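Local coordinates for YesW protein (Bacillus subtilis, PDB 2ZUX), which cleaves the rhamnogalacturonan backbone of plant cell-wall pectin by endo-acting elimination, needs calcium or manganese for activity, and releases oligosaccharides, at residues A[168-173]-A[214-219]; A[198-203]-A[226-231]; A[509-514]-A[532-537]; A[456-461]-A[528-533]. One frame throughout, in Å; residues are numbered along the deposited sequence.

Contact 1 (A[168-173]-A[214-219]); sequences LGKNIR and NADYRN. With RAM (alpha-L-rhamnopyranose), chain O; RAM (alpha-L-rhamnopyranose), chain P.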
# COMPACT_ATOMS: atom_id res chain seq x y z
N LEU A 168 -5.96 9.22 18.12
CA LEU A 168 -7.30 9.35 17.56
C LEU A 168 -8.39 9.41 18.63
O LEU A 168 -9.48 9.92 18.38
CB LEU A 168 -7.58 8.26 16.52
CG LEU A 168 -6.85 8.51 15.20
CD1 LEU A 168 -6.74 7.25 14.40
CD2 LEU A 168 -7.56 9.59 14.37
N GLY A 169 -8.07 8.91 19.82
CA GLY A 169 -8.90 9.12 21.01
C GLY A 169 -10.02 8.11 21.16
O GLY A 169 -10.19 7.20 20.35
N LYS A 170 -10.79 8.27 22.23
CA LYS A 170 -11.78 7.28 22.65
C LYS A 170 -12.93 7.07 21.67
O LYS A 170 -13.62 6.06 21.74
CB LYS A 170 -12.35 7.64 24.02
CG LYS A 170 -13.15 8.94 24.03
CD LYS A 170 -13.77 9.25 25.39
CE LYS A 170 -12.72 9.42 26.48
NZ LYS A 170 -11.88 10.62 26.26
N ASN A 171 -13.15 8.03 20.76
CA ASN A 171 -14.27 7.93 19.83
C ASN A 171 -13.92 7.33 18.48
O ASN A 171 -14.74 7.33 17.57
CB ASN A 171 -14.99 9.27 19.69
CG ASN A 171 -15.57 9.75 21.00
OD1 ASN A 171 -15.33 10.88 21.43
ND2 ASN A 171 -16.33 8.88 21.67
N ILE A 172 -12.71 6.78 18.38
CA ILE A 172 -12.31 6.02 17.20
C ILE A 172 -11.89 4.63 17.67
O ILE A 172 -10.84 4.46 18.32
CB ILE A 172 -11.14 6.71 16.44
CG1 ILE A 172 -11.58 8.06 15.83
CG2 ILE A 172 -10.57 5.77 15.36
CD1 ILE A 172 -12.69 7.99 14.77
N ARG A 173 -12.71 3.63 17.36
CA ARG A 173 -12.44 2.26 17.78
C ARG A 173 -11.22 1.69 17.04
O ARG A 173 -10.99 2.01 15.88
CB ARG A 173 -13.66 1.38 17.52
CG ARG A 173 -13.73 0.13 18.37
CD ARG A 173 -14.88 -0.74 17.95
NE ARG A 173 -15.20 -1.72 18.99
CZ ARG A 173 -15.62 -2.96 18.76
NH1 ARG A 173 -15.80 -3.40 17.51
NH2 ARG A 173 -15.87 -3.75 19.79
N ASN A 214 -14.17 16.43 25.46
CA ASN A 214 -14.48 15.43 26.49
C ASN A 214 -15.66 14.52 26.15
O ASN A 214 -16.01 13.64 26.95
CB ASN A 214 -14.74 16.14 27.82
CG ASN A 214 -13.64 17.11 28.18
OD1 ASN A 214 -12.46 16.74 28.22
ND2 ASN A 214 -14.01 18.36 28.41
N ALA A 215 -16.27 14.72 24.99
CA ALA A 215 -17.41 13.91 24.57
C ALA A 215 -17.02 12.44 24.49
O ALA A 215 -15.95 12.10 24.00
CB ALA A 215 -17.93 14.39 23.23
N ASP A 216 -17.89 11.57 25.02
CA ASP A 216 -17.63 10.14 25.02
C ASP A 216 -18.82 9.43 24.41
O ASP A 216 -19.88 9.30 25.04
CB ASP A 216 -17.38 9.65 26.46
CG ASP A 216 -16.93 8.20 26.52
OD1 ASP A 216 -16.99 7.50 25.49
OD2 ASP A 216 -16.52 7.77 27.63
N TYR A 217 -18.66 8.98 23.17
CA TYR A 217 -19.73 8.31 22.44
C TYR A 217 -19.56 6.81 22.39
O TYR A 217 -20.23 6.14 21.60
CB TYR A 217 -19.86 8.89 21.03
CG TYR A 217 -20.32 10.33 21.03
CD1 TYR A 217 -21.64 10.65 21.33
CD2 TYR A 217 -19.44 11.36 20.72
CE1 TYR A 217 -22.07 11.96 21.34
CE2 TYR A 217 -19.86 12.68 20.73
CZ TYR A 217 -21.18 12.97 21.03
OH TYR A 217 -21.60 14.28 21.04
N ARG A 218 -18.68 6.26 23.22
CA ARG A 218 -18.56 4.80 23.32
C ARG A 218 -19.80 4.24 23.99
O ARG A 218 -20.19 4.70 25.08
CB ARG A 218 -17.33 4.40 24.13
CG ARG A 218 -16.00 4.77 23.48
CD ARG A 218 -14.84 4.48 24.42
NE ARG A 218 -14.86 5.37 25.58
CZ ARG A 218 -13.95 5.36 26.56
NH1 ARG A 218 -12.93 4.51 26.52
NH2 ARG A 218 -14.07 6.21 27.57
N ASN A 219 -20.44 3.27 23.35
CA ASN A 219 -21.54 2.58 23.99
C ASN A 219 -21.01 1.41 24.82
O ASN A 219 -19.80 1.21 24.91
CB ASN A 219 -22.64 2.18 22.98
CG ASN A 219 -22.30 0.96 22.16
OD1 ASN A 219 -21.21 0.40 22.25
ND2 ASN A 219 -23.26 0.54 21.34
C1 RAM O . -8.26 7.09 26.32
C2 RAM O . -8.75 7.75 27.60
C3 RAM O . -10.02 7.07 28.10
C4 RAM O . -9.84 5.55 28.18
C5 RAM O . -9.35 5.00 26.83
C6 RAM O . -9.08 3.50 26.88
O1 RAM O . -9.14 7.40 25.25
O2 RAM O . -7.74 7.66 28.58
O3 RAM O . -10.37 7.57 29.37
O4 RAM O . -11.06 4.95 28.57
O5 RAM O . -8.15 5.68 26.47
C1 RAM P . -9.16 15.04 26.80
C2 RAM P . -9.71 13.99 25.84
C3 RAM P . -8.73 13.76 24.70
C4 RAM P . -7.35 13.40 25.25
C5 RAM P . -6.89 14.47 26.24
C6 RAM P . -5.57 14.11 26.91
O1 RAM P . -9.12 16.30 26.17
O2 RAM P . -9.94 12.79 26.55
O3 RAM P . -9.18 12.74 23.83
O4 RAM P . -6.45 13.29 24.18
O5 RAM P . -7.87 14.67 27.26
O HOH W 1 -13.11 12.58 24.66
O HOH W 2 -14.29 11.97 28.21

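Contact 2 (A[198-203]-A[226-231]); sequences TADGTK and SGPEYL. With RAM (alpha-L-rhamnopyranose), chain P.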
# COMPACT_ATOMS: atom_id res chain seq x y z
N THR A 198 -11.68 11.09 11.90
CA THR A 198 -11.37 11.53 13.26
C THR A 198 -12.68 11.76 14.00
O THR A 198 -13.76 11.60 13.43
CB THR A 198 -10.53 12.82 13.24
OG1 THR A 198 -11.30 13.84 12.58
CG2 THR A 198 -9.21 12.61 12.51
N ALA A 199 -12.59 12.14 15.27
CA ALA A 199 -13.77 12.34 16.08
C ALA A 199 -13.50 13.38 17.15
O ALA A 199 -12.37 13.84 17.33
CB ALA A 199 -14.19 11.02 16.72
N ASP A 200 -14.55 13.74 17.89
CA ASP A 200 -14.36 14.54 19.10
C ASP A 200 -13.33 13.82 19.95
O ASP A 200 -13.40 12.60 20.14
CB ASP A 200 -15.66 14.62 19.88
CG ASP A 200 -16.72 15.43 19.17
OD1 ASP A 200 -16.41 16.55 18.70
OD2 ASP A 200 -17.87 14.94 19.08
N GLY A 201 -12.35 14.55 20.44
CA GLY A 201 -11.34 13.95 21.29
C GLY A 201 -10.08 13.50 20.58
O GLY A 201 -9.11 13.17 21.23
N THR A 202 -10.10 13.47 19.25
CA THR A 202 -8.87 13.22 18.50
C THR A 202 -7.89 14.35 18.83
O THR A 202 -8.27 15.52 18.82
CB THR A 202 -9.14 13.17 16.99
OG1 THR A 202 -9.94 12.02 16.69
CG2 THR A 202 -7.82 13.12 16.19
N LYS A 203 -6.64 13.99 19.13
CA LYS A 203 -5.62 14.96 19.49
C LYS A 203 -4.55 15.00 18.40
O LYS A 203 -3.95 13.96 18.07
CB LYS A 203 -5.01 14.59 20.85
CG LYS A 203 -4.09 15.65 21.44
CD LYS A 203 -3.85 15.44 22.94
CE LYS A 203 -3.20 14.09 23.25
NZ LYS A 203 -1.80 13.96 22.74
N SER A 226 -22.68 6.61 17.64
CA SER A 226 -23.42 7.87 17.71
C SER A 226 -22.43 9.02 17.81
O SER A 226 -21.23 8.81 18.02
CB SER A 226 -24.37 7.88 18.91
OG SER A 226 -23.63 7.72 20.09
N GLY A 227 -22.94 10.24 17.68
CA GLY A 227 -22.11 11.43 17.77
C GLY A 227 -21.55 11.86 16.43
O GLY A 227 -21.64 11.12 15.44
N PRO A 228 -20.98 13.07 16.37
CA PRO A 228 -20.35 13.57 15.15
C PRO A 228 -19.22 12.67 14.67
O PRO A 228 -18.58 11.97 15.46
CB PRO A 228 -19.78 14.92 15.58
CG PRO A 228 -20.57 15.33 16.79
CD PRO A 228 -20.94 14.06 17.47
N GLU A 229 -18.96 12.72 13.37
CA GLU A 229 -17.82 12.05 12.77
C GLU A 229 -17.14 13.05 11.86
O GLU A 229 -17.82 13.80 11.16
CB GLU A 229 -18.26 10.84 11.94
CG GLU A 229 -18.98 9.77 12.75
CD GLU A 229 -19.44 8.62 11.88
OE1 GLU A 229 -20.28 8.86 11.01
OE2 GLU A 229 -18.96 7.48 12.09
N TYR A 230 -15.81 13.06 11.87
CA TYR A 230 -15.07 14.06 11.11
C TYR A 230 -14.08 13.45 10.13
O TYR A 230 -13.68 12.29 10.27
CB TYR A 230 -14.32 15.02 12.05
CG TYR A 230 -15.13 15.60 13.17
CD1 TYR A 230 -16.34 16.25 12.92
CD2 TYR A 230 -14.68 15.54 14.49
CE1 TYR A 230 -17.10 16.79 13.96
CE2 TYR A 230 -15.42 16.07 15.54
CZ TYR A 230 -16.63 16.70 15.26
OH TYR A 230 -17.37 17.25 16.28
N LEU A 231 -13.70 14.26 9.15
CA LEU A 231 -12.59 13.95 8.25
C LEU A 231 -11.57 15.06 8.44
O LEU A 231 -11.91 16.24 8.31
CB LEU A 231 -13.08 13.93 6.80
CG LEU A 231 -12.01 13.66 5.73
CD1 LEU A 231 -11.35 12.28 5.94
CD2 LEU A 231 -12.61 13.76 4.34
C1 RAM P . -9.16 15.04 26.80
C2 RAM P . -9.71 13.99 25.84
C3 RAM P . -8.73 13.76 24.70
C4 RAM P . -7.35 13.40 25.25
C5 RAM P . -6.89 14.47 26.24
C6 RAM P . -5.57 14.11 26.91
O1 RAM P . -9.12 16.30 26.17
O2 RAM P . -9.94 12.79 26.55
O3 RAM P . -9.18 12.74 23.83
O4 RAM P . -6.45 13.29 24.18
O5 RAM P . -7.87 14.67 27.26
O HOH W 3 -17.19 12.47 17.87

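Contact 3 (A[509-514]-A[532-537]); sequences GDWREE and IPTEHR. With CA (calcium ion), chain E.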
# COMPACT_ATOMS: atom_id res chain seq x y z
N GLY A 509 16.86 2.69 -3.07
CA GLY A 509 17.62 1.83 -3.95
C GLY A 509 16.95 1.64 -5.30
O GLY A 509 16.14 2.47 -5.73
N ASP A 510 17.30 0.53 -5.96
CA ASP A 510 16.76 0.22 -7.28
C ASP A 510 15.35 -0.36 -7.20
O ASP A 510 14.72 -0.35 -6.14
CB ASP A 510 17.72 -0.66 -8.10
CG ASP A 510 17.82 -2.10 -7.59
OD1 ASP A 510 16.96 -2.57 -6.80
OD2 ASP A 510 18.75 -2.80 -8.04
N TRP A 511 14.87 -0.86 -8.33
CA TRP A 511 13.45 -1.19 -8.49
C TRP A 511 12.91 -2.30 -7.59
O TRP A 511 11.69 -2.43 -7.47
CB TRP A 511 13.16 -1.52 -9.96
CG TRP A 511 13.86 -2.74 -10.46
CD1 TRP A 511 15.13 -2.81 -10.96
CD2 TRP A 511 13.32 -4.07 -10.55
NE1 TRP A 511 15.42 -4.10 -11.34
CE2 TRP A 511 14.34 -4.90 -11.09
CE3 TRP A 511 12.09 -4.65 -10.22
CZ2 TRP A 511 14.15 -6.27 -11.32
CZ3 TRP A 511 11.91 -6.02 -10.45
CH2 TRP A 511 12.94 -6.81 -10.99
N ARG A 512 13.78 -3.10 -6.97
CA ARG A 512 13.26 -4.13 -6.08
C ARG A 512 12.58 -3.49 -4.87
O ARG A 512 12.87 -2.36 -4.50
CB ARG A 512 14.35 -5.12 -5.66
CG ARG A 512 14.56 -6.27 -6.66
CD ARG A 512 15.35 -5.84 -7.91
NE ARG A 512 16.69 -5.32 -7.61
CZ ARG A 512 17.75 -6.07 -7.34
NH1 ARG A 512 18.91 -5.49 -7.09
NH2 ARG A 512 17.66 -7.39 -7.32
N GLU A 513 11.65 -4.23 -4.27
CA GLU A 513 10.87 -3.70 -3.17
C GLU A 513 11.55 -3.96 -1.82
O GLU A 513 12.07 -5.03 -1.59
CB GLU A 513 9.48 -4.34 -3.19
CG GLU A 513 8.74 -4.09 -4.49
CD GLU A 513 7.38 -4.75 -4.51
OE1 GLU A 513 7.31 -5.91 -4.95
OE2 GLU A 513 6.41 -4.10 -4.06
N GLU A 514 11.52 -2.94 -0.96
CA GLU A 514 11.98 -3.08 0.42
C GLU A 514 10.85 -3.64 1.26
O GLU A 514 9.67 -3.55 0.90
CB GLU A 514 12.41 -1.73 0.98
CG GLU A 514 13.76 -1.22 0.48
CD GLU A 514 13.82 -1.04 -1.03
OE1 GLU A 514 12.98 -0.29 -1.59
OE2 GLU A 514 14.70 -1.65 -1.67
N ILE A 532 20.78 -8.74 -3.74
CA ILE A 532 20.92 -9.65 -4.88
C ILE A 532 21.10 -8.80 -6.14
O ILE A 532 20.23 -7.99 -6.47
CB ILE A 532 19.70 -10.58 -5.01
CG1 ILE A 532 19.56 -11.45 -3.76
CG2 ILE A 532 19.84 -11.46 -6.26
CD1 ILE A 532 18.18 -12.08 -3.58
N PRO A 533 22.24 -8.96 -6.85
CA PRO A 533 22.44 -8.18 -8.06
C PRO A 533 21.41 -8.45 -9.14
O PRO A 533 20.89 -9.56 -9.25
CB PRO A 533 23.84 -8.61 -8.53
CG PRO A 533 24.50 -9.17 -7.31
CD PRO A 533 23.40 -9.82 -6.54
N THR A 534 21.12 -7.43 -9.93
CA THR A 534 20.23 -7.56 -11.08
C THR A 534 20.87 -6.97 -12.33
O THR A 534 21.64 -6.01 -12.26
CB THR A 534 18.85 -6.91 -10.82
OG1 THR A 534 17.98 -7.18 -11.93
CG2 THR A 534 18.94 -5.40 -10.61
N GLU A 535 20.54 -7.56 -13.48
CA GLU A 535 20.94 -6.99 -14.77
C GLU A 535 19.91 -5.98 -15.28
O GLU A 535 20.12 -5.35 -16.31
CB GLU A 535 21.12 -8.11 -15.81
CG GLU A 535 19.81 -8.76 -16.24
CD GLU A 535 20.00 -9.99 -17.12
OE1 GLU A 535 20.75 -9.91 -18.11
OE2 GLU A 535 19.38 -11.03 -16.81
N HIS A 536 18.80 -5.83 -14.55
CA HIS A 536 17.68 -5.02 -15.01
C HIS A 536 17.58 -3.68 -14.32
O HIS A 536 17.72 -3.57 -13.10
CB HIS A 536 16.36 -5.76 -14.81
CG HIS A 536 16.31 -7.08 -15.49
ND1 HIS A 536 16.21 -7.21 -16.86
CD2 HIS A 536 16.38 -8.34 -15.00
CE1 HIS A 536 16.20 -8.49 -17.18
NE2 HIS A 536 16.31 -9.20 -16.07
N ARG A 537 17.30 -2.66 -15.13
CA ARG A 537 16.99 -1.34 -14.66
C ARG A 537 15.53 -1.03 -14.96
O ARG A 537 15.08 -1.19 -16.10
CB ARG A 537 17.88 -0.32 -15.37
CG ARG A 537 17.61 1.10 -14.97
CD ARG A 537 18.68 2.01 -15.52
NE ARG A 537 18.44 2.46 -16.89
CZ ARG A 537 19.20 3.36 -17.50
NH1 ARG A 537 20.26 3.86 -16.88
NH2 ARG A 537 18.91 3.75 -18.74
CA CA E . 14.21 -0.59 -3.87
O HOH W 4 19.21 -2.04 -10.94
O HOH W 5 16.20 -1.95 -4.28

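Contact 4 (A[456-461]-A[528-533]); sequences IWWDGD and YTTTIP. With CA (calcium ion), chain F.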
# COMPACT_ATOMS: atom_id res chain seq x y z
N ILE A 456 6.32 -10.03 -4.09
CA ILE A 456 7.38 -9.04 -3.93
C ILE A 456 8.48 -9.24 -4.97
O ILE A 456 8.90 -10.38 -5.23
CB ILE A 456 7.98 -9.08 -2.50
CG1 ILE A 456 8.98 -7.95 -2.32
CG2 ILE A 456 8.59 -10.46 -2.20
CD1 ILE A 456 9.51 -7.82 -0.92
N TRP A 457 8.97 -8.15 -5.56
CA TRP A 457 10.16 -8.22 -6.41
C TRP A 457 11.38 -8.09 -5.51
O TRP A 457 11.66 -7.01 -4.99
CB TRP A 457 10.16 -7.13 -7.49
CG TRP A 457 9.09 -7.39 -8.53
CD1 TRP A 457 9.06 -8.44 -9.42
CD2 TRP A 457 7.90 -6.63 -8.76
NE1 TRP A 457 7.92 -8.37 -10.19
CE2 TRP A 457 7.19 -7.28 -9.80
CE3 TRP A 457 7.36 -5.47 -8.18
CZ2 TRP A 457 5.97 -6.79 -10.28
CZ3 TRP A 457 6.14 -4.99 -8.67
CH2 TRP A 457 5.46 -5.66 -9.70
N TRP A 458 12.08 -9.21 -5.31
CA TRP A 458 13.18 -9.27 -4.34
C TRP A 458 14.52 -9.67 -4.93
O TRP A 458 15.55 -9.06 -4.60
CB TRP A 458 12.82 -10.22 -3.19
CG TRP A 458 13.86 -10.27 -2.13
CD1 TRP A 458 14.73 -11.30 -1.88
CD2 TRP A 458 14.17 -9.24 -1.19
NE1 TRP A 458 15.54 -10.98 -0.81
CE2 TRP A 458 15.22 -9.72 -0.38
CE3 TRP A 458 13.64 -7.97 -0.93
CZ2 TRP A 458 15.76 -8.96 0.67
CZ3 TRP A 458 14.19 -7.21 0.11
CH2 TRP A 458 15.24 -7.72 0.89
N ASP A 459 14.54 -10.71 -5.76
CA ASP A 459 15.80 -11.14 -6.37
C ASP A 459 16.06 -10.39 -7.67
O ASP A 459 15.45 -9.35 -7.93
CB ASP A 459 15.87 -12.67 -6.51
CG ASP A 459 14.92 -13.22 -7.56
OD1 ASP A 459 14.40 -12.45 -8.41
OD2 ASP A 459 14.70 -14.45 -7.53
N GLY A 460 17.00 -10.89 -8.47
CA GLY A 460 17.41 -10.17 -9.66
C GLY A 460 16.61 -10.43 -10.91
O GLY A 460 16.78 -9.71 -11.90
N ASP A 461 15.73 -11.43 -10.90
CA ASP A 461 14.97 -11.74 -12.11
C ASP A 461 13.63 -11.03 -12.15
O ASP A 461 13.16 -10.48 -11.14
CB ASP A 461 14.86 -13.26 -12.35
CG ASP A 461 13.84 -13.95 -11.45
OD1 ASP A 461 12.92 -13.29 -10.89
OD2 ASP A 461 13.92 -15.19 -11.33
N TYR A 528 14.44 -3.82 5.25
CA TYR A 528 15.29 -4.74 4.48
C TYR A 528 15.30 -4.30 3.02
O TYR A 528 14.24 -4.05 2.45
CB TYR A 528 14.75 -6.16 4.58
CG TYR A 528 14.94 -6.82 5.93
CD1 TYR A 528 15.93 -7.79 6.13
CD2 TYR A 528 14.14 -6.48 7.02
CE1 TYR A 528 16.11 -8.39 7.37
CE2 TYR A 528 14.31 -7.08 8.26
CZ TYR A 528 15.29 -8.02 8.43
OH TYR A 528 15.45 -8.61 9.67
N THR A 529 16.48 -4.19 2.44
CA THR A 529 16.65 -3.92 1.02
C THR A 529 17.47 -5.05 0.43
O THR A 529 18.37 -5.57 1.08
CB THR A 529 17.29 -2.53 0.75
OG1 THR A 529 17.12 -2.17 -0.62
CG2 THR A 529 18.79 -2.51 1.10
N THR A 530 17.15 -5.47 -0.79
CA THR A 530 17.86 -6.58 -1.39
C THR A 530 19.31 -6.25 -1.72
O THR A 530 19.64 -5.11 -2.07
CB THR A 530 17.12 -7.13 -2.63
OG1 THR A 530 17.67 -8.41 -2.96
CG2 THR A 530 17.26 -6.19 -3.83
N THR A 531 20.17 -7.26 -1.59
CA THR A 531 21.55 -7.15 -2.07
C THR A 531 21.84 -8.19 -3.16
O THR A 531 23.00 -8.47 -3.47
CB THR A 531 22.60 -7.27 -0.94
OG1 THR A 531 22.44 -8.53 -0.27
CG2 THR A 531 22.42 -6.14 0.06
N ILE A 532 20.78 -8.74 -3.74
CA ILE A 532 20.92 -9.65 -4.88
C ILE A 532 21.10 -8.80 -6.14
O ILE A 532 20.23 -7.99 -6.47
CB ILE A 532 19.70 -10.58 -5.01
CG1 ILE A 532 19.56 -11.45 -3.76
CG2 ILE A 532 19.84 -11.46 -6.26
CD1 ILE A 532 18.18 -12.08 -3.58
N PRO A 533 22.24 -8.96 -6.85
CA PRO A 533 22.44 -8.18 -8.06
C PRO A 533 21.41 -8.45 -9.14
O PRO A 533 20.89 -9.56 -9.25
CB PRO A 533 23.84 -8.61 -8.53
CG PRO A 533 24.50 -9.17 -7.31
CD PRO A 533 23.40 -9.82 -6.54
CA CA F . 12.38 -11.76 -9.18
O HOH W 6 12.71 -9.40 -8.56

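Contact 1 (A[168-173]-A[214-219])
This is a surface contact between two loops of the beta-propeller domain, and it binds sugar: Lys-170 lies against Arg-218, and each also meets rhamnose. The side chains cross at about a right angle. Lys-170 CB sits over the centre of one face of the Arg-218 guanidinium, 3.7 Å above its plane. Asp-216 holds that guanidinium from within its own loop. Arg-218 NE bonds to Asp-216 OD1 and NH2 to OD2, a side-on salt bridge close to the guanidinium plane. OD1 also takes Arg-218 N in an Asx turn, so the rotation of the group is largely fixed. Arg-218 NH1 donates to O4 of the rhamnose of chain O at 2.8 Å, with an N-H...O angle of 166°. Chi3 (61°) and chi4 (66°) turn CE and then NZ of Lys-170 back from an extended course, and NZ comes 2.9 Å from O2 of the rhamnose of chain P. A water links NZ to the carbonyl O of Ala-215. Lys-170 CD packs on Asp-216 CG at 3.5 Å. Asp-150 OD1 also hydrogen-bonds to the rhamnose held by Arg-218. The 168-173 loop joins strands 162-167 and 182-184, and the 214-219 loop lies between strands 193-198 and 230-235.

Contact 2 (A[198-203]-A[226-231])
Thr-198 and Tyr-230 form an antiparallel hydrogen-bonded pair, where strands 193-198 and 230-235 meet in a four-stranded antiparallel sheet of the beta-propeller. This end is tightly packed. Thr-198 N bonds to Tyr-230 O at 2.8 Å, and Tyr-230 N returns a bond to Thr-198 O at 3.0 Å. Both side chains lie on the same face of the sheet and cross at about a right angle. Thr-198 OG1 sits 3.3 Å from Tyr-230 CB and has its polar partner in Thr-232 OG1. The Tyr-230 ring extends past the backbone of Ala-199, with CD2 3.6 Å from Ala-199 C. Glu-229 points away from segment 198-203; its carboxylate forms salt bridges with Lys-197, Arg-251 and Arg-286.

The other end, where the strands part, is looser and holds a water. That water accepts from Asp-200 N and donates to Asp-200 OD2 and to Pro-228 O, which bridges the two backbones. Pro-228 adds its CG and CD, which touch Asp-200 OD2. Asp-200 and Gly-201 are the middle residues of a type II turn from Ala-199 to Thr-202. Thr-202 N bonds to Ala-199 O, and Thr-202 OG1 also accepts from Ala-199 N. The turn presents Gly-201 O to the rhamnose of chain P, whose O3 donates to it at 2.6 Å. Asp-200 OD1 takes two donors, Asn-212 N and Tyr-230 OH. Tyr-230 OH donates to Asp-200 OD1 at 2.7 Å, approaching from above a carboxylate whose plane stands 81° from that of the ring.

Contact 3 (A[509-514]-A[532-537])
Two loop segments, 509-514 and 532-537, lie apart, with Trp-511 CA and Arg-537 CA 7.1 Å from each other, and the Arg-512 and Trp-511 side chains span the interval. Arg-512 bends at CD and NE (chi2 76°, chi3 59°). Its guanidinium meets Ile-532 O end-on: NH1 at 2.9 Å and NH2 at 2.8 Å both bond to this oxygen, which lies in the guanidinium plane. On its other edge, Arg-512 grips Asp-510 side-on, NE to OD1 and NH1 to OD2. Thr-534 CG2 covers one guanidinium face, 3.4 Å above its centre. Thr-534 OG1 accepts from His-536 N in an ST turn and bonds to Gly-460 O. Trp-511 NE1 donates to His-536 O at 2.9 Å from well above the carbonyl plane. A water joins the same oxygen to Asp-510 OD2. Arg-512 CD lies over the Trp-511 ring. The carbonyls of Asp-510 and Arg-512 and both carboxylate oxygens of Glu-514 bind a calcium ion, with Asp-506 and Leu-508 among its other ligands. A calcium-bound water donates a hydrogen bond to Asp-510 OD1. Through its two-point salt bridge the Asp-510 carboxylate probably balances the buried arginine charge, and Arg-512 ties the calcium loop to the 532-537 backbone.

Contact 4 (A[456-461]-A[528-533])
Trp-458 lays its indole over Thr-530, whose CB stands 3.7 Å from the centroid of the six-membered ring and only 3° off its normal. This is a CH-pi contact. With CG anti to the backbone N (chi1 -177°), beside the carbonyl carbon, the indole lies on the same side as Trp-458 O, and both therefore face Thr-530. Thr-530 OG1 donates to Trp-458 O at 2.8 Å. It also accepts from Ile-532 N, closing an ST turn. At the far rim of the indole, CH2 is 4.0 Å from Tyr-528 CB, and Tyr-528 O lies near the ring plane. Two loops of the beta-propeller domain meet here. Trp-458 also touches Ile-472 and Leu-486, on strands 471-476 and 481-487 of the sheet that begins with strand 454-456. Segment 528-533 leaves strand 524-528 of another antiparallel sheet. Ile-532 crosses the tryptophan at about a right angle. Its CD1 touches Trp-458 CD1 at 3.9 Å and Asp-459 CB at 3.8 Å, while CG2 lies against Gly-460 N. Gly-460 CA makes a CA-H...O contact of 3.6 Å with Pro-533 O. Asp-459 turns its carboxylate to a calcium ion, which OD1 binds at 2.3 Å. Asp-461 adds OD1 and its carbonyl O, and Leu-463 and Glu-465 are further ligands. Lys-474 pairs with OD2 of both aspartates. OD1 of Asp-459 also accepts from Asp-461 N, an Asx turn.

Overall arrangement
The four contacts form two pairs on opposite sides of the chain's centre. Contacts 1 and 2 have centres about 8 Å apart and share the rhamnose of chain P. Leu-168 O and Thr-202 OG1, 2.7 Å apart, probably hydrogen-bond between them. These sugars may belong to the additional sites far from the active site that possibly form a carbohydrate-binding region. The substrate-binding residues Asn-115 and Asp-135 lie in none of the contacts. Contacts 3 and 4 lie about 6 Å apart between centres and share Ile-532 and Pro-533. Each holds its own calcium. The nearest atoms of contacts 1 and 3 are about 24 Å apart, so these two do not touch.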